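Local coordinates for sortase-like protein (Streptococcus suis, PDB 3RE9) that is a class C sortase, a transpeptidase that probably joins pilin subunits through their sorting signals, at residues V108-T113 with D128-A133. Residues are numbered along the deposited sequence; the frame is centred on the assembly and turned at random.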
loop_
_atom_site.group_PDB
_atom_site.type_symbol
_atom_site.label_atom_id
_atom_site.label_comp_id
_atom_site.label_asym_id
_atom_site.label_seq_id
_atom_site.Cartn_x
_atom_site.Cartn_y
_atom_site.Cartn_z
ATOM N N VAL A 108 -2.247 -4.305 15.977
ATOM C CA VAL A 108 -0.862 -4.135 15.540
ATOM C C VAL A 108 -0.158 -3.098 16.421
ATOM O O VAL A 108 -0.741 -2.074 16.756
ATOM C CB VAL A 108 -0.763 -3.746 14.049
ATOM C CG1 VAL A 108 0.683 -3.536 13.646
ATOM C CG2 VAL A 108 -1.381 -4.823 13.177
ATOM N N LYS A 109 1.089 -3.400 16.787
ATOM C CA LYS A 109 1.946 -2.542 17.618
ATOM C C LYS A 109 3.141 -1.972 16.846
ATOM O O LYS A 109 3.606 -2.511 15.821
ATOM C CB LYS A 109 2.590 -3.306 18.813
ATOM C CG LYS A 109 2.011 -4.635 19.227
ATOM C CD LYS A 109 2.979 -5.317 20.167
ATOM C CE LYS A 109 2.648 -6.791 20.314
ATOM N NZ LYS A 109 1.666 -6.949 21.450
ATOM N N ILE A 110 3.683 -0.908 17.423
ATOM C CA ILE A 110 4.927 -0.351 16.979
ATOM C C ILE A 110 6.003 -1.420 17.250
ATOM O O ILE A 110 6.003 -2.101 18.306
ATOM C CB ILE A 110 5.147 1.060 17.621
ATOM C CG1 ILE A 110 4.190 2.062 16.924
ATOM C CG2 ILE A 110 6.616 1.478 17.531
ATOM C CD1 ILE A 110 4.233 3.520 17.365
ATOM N N GLY A 111 6.868 -1.629 16.263
ATOM C CA GLY A 111 7.902 -2.642 16.401
ATOM C C GLY A 111 7.577 -3.895 15.644
ATOM O O GLY A 111 8.483 -4.671 15.369
ATOM N N ASP A 112 6.281 -4.099 15.339
ATOM C CA ASP A 112 5.787 -5.250 14.548
ATOM C C ASP A 112 6.123 -5.112 13.067
ATOM O O ASP A 112 6.255 -4.010 12.543
ATOM C CB ASP A 112 4.268 -5.451 14.683
ATOM C CG ASP A 112 3.851 -5.987 16.045
ATOM O OD1 ASP A 112 4.756 -6.390 16.843
ATOM O OD2 ASP A 112 2.612 -5.991 16.318
ATOM N N THR A 113 6.203 -6.261 12.408
ATOM C CA THR A 113 6.666 -6.399 11.047
ATOM C C THR A 113 5.537 -6.891 10.112
ATOM O O THR A 113 4.759 -7.789 10.461
ATOM C CB THR A 113 7.872 -7.363 11.025
ATOM O OG1 THR A 113 8.952 -6.755 11.748
ATOM C CG2 THR A 113 8.347 -7.668 9.613
ATOM N N ASP A 128 6.317 1.828 12.622
ATOM C CA ASP A 128 6.911 2.936 13.377
ATOM C C ASP A 128 5.941 4.065 13.800
ATOM O O ASP A 128 6.363 5.005 14.492
ATOM C CB ASP A 128 8.105 3.522 12.615
ATOM C CG ASP A 128 7.694 4.338 11.390
ATOM O OD1 ASP A 128 6.513 4.284 10.994
ATOM O OD2 ASP A 128 8.565 5.031 10.813
ATOM N N GLN A 129 4.657 3.966 13.382
ATOM C CA GLN A 129 3.628 4.981 13.657
ATOM C C GLN A 129 2.197 4.480 13.401
ATOM O O GLN A 129 1.903 3.921 12.358
ATOM C CB GLN A 129 3.897 6.236 12.847
ATOM C CG GLN A 129 2.816 7.283 12.929
ATOM C CD GLN A 129 3.173 8.516 12.125
ATOM O OE1 GLN A 129 4.154 9.196 12.434
ATOM N NE2 GLN A 129 2.400 8.796 11.068
ATOM N N ILE A 130 1.326 4.670 14.384
ATOM C CA ILE A 130 -0.086 4.314 14.283
ATOM C C ILE A 130 -0.872 5.579 14.612
ATOM O O ILE A 130 -0.630 6.236 15.624
ATOM C CB ILE A 130 -0.464 3.135 15.205
ATOM C CG1 ILE A 130 0.288 1.890 14.768
ATOM C CG2 ILE A 130 -1.989 2.867 15.211
ATOM C CD1 ILE A 130 0.466 0.892 15.872
ATOM N N VAL A 131 -1.783 5.929 13.717
ATOM C CA VAL A 131 -2.500 7.186 13.769
ATOM C C VAL A 131 -3.979 6.865 13.527
ATOM O O VAL A 131 -4.307 6.028 12.693
ATOM C CB VAL A 131 -1.895 8.199 12.737
ATOM C CG1 VAL A 131 -2.918 9.185 12.215
ATOM C CG2 VAL A 131 -0.722 8.956 13.351
ATOM N N VAL A 132 -4.853 7.495 14.308
ATOM C CA VAL A 132 -6.273 7.506 14.013
ATOM C C VAL A 132 -6.587 8.897 13.458
ATOM O O VAL A 132 -6.469 9.903 14.173
ATOM C CB VAL A 132 -7.130 7.142 15.264
ATOM C CG1 VAL A 132 -8.626 7.370 15.012
ATOM C CG2 VAL A 132 -6.859 5.704 15.676
ATOM N N ALA A 133 -6.947 8.943 12.174
ATOM C CA ALA A 133 -7.236 10.198 11.472
ATOM C C ALA A 133 -8.666 10.263 10.927
ATOM O O ALA A 133 -9.308 9.236 10.698
ATOM C CB ALA A 133 -6.239 10.411 10.336
#
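Ile110 and Ile130 meet side by side, their chains running past each other in opposite directions, with Ile110 CG1 4.0 Å from Ile130 CD1. Beyond that point the Ile110 side chain continues over the strand backbone, and its CD1 comes to rest 3.9 Å from Asp128 O. Ile130, whose CB points toward the loop, keeps CG1 anti to its carbonyl carbon (chi1 -64°) and extends on to CD1, a methyl that lies against the peptide after Val108, 3.3 Å from Val108 O. A long branched side chain suits both places, since no hydrogen bond joins the two segments, and the two isoleucines span the gap by resting apolar carbons on each other and on the facing backbone. In the sortase beta-fold this is where the loop after strand 86-91 turns into strand 113-117, which pairs antiparallel with strand 122-133; Gly111 and Asp112 are already hydrogen-bonded through their backbones with Val127 just ahead of strand 113-117. The loop makes the change of direction by a type II beta turn from Lys109 to Asp112, closed by Asp112 N to Lys109 O at 3.1 Å. Gly111 occupies its third position with a positive phi of 103°, where a CB would press on the preceding carbonyl oxygen. Asp112 ties the turn a second time: its OD2 accepts Lys109 N at 3.0 Å, the N-H coming from above the carboxylate plane, while OD1 forms a salt bridge with Lys51. Asp128 and Gln129 form a classic beta bulge opposite Arg168, and with both CBs pointing away from the loop their polar ends serve other partners, Asp128 OD1 in a salt bridge with Arg168 NE and Gln129 NE2 hydrogen-bonded to Glu140 OE1.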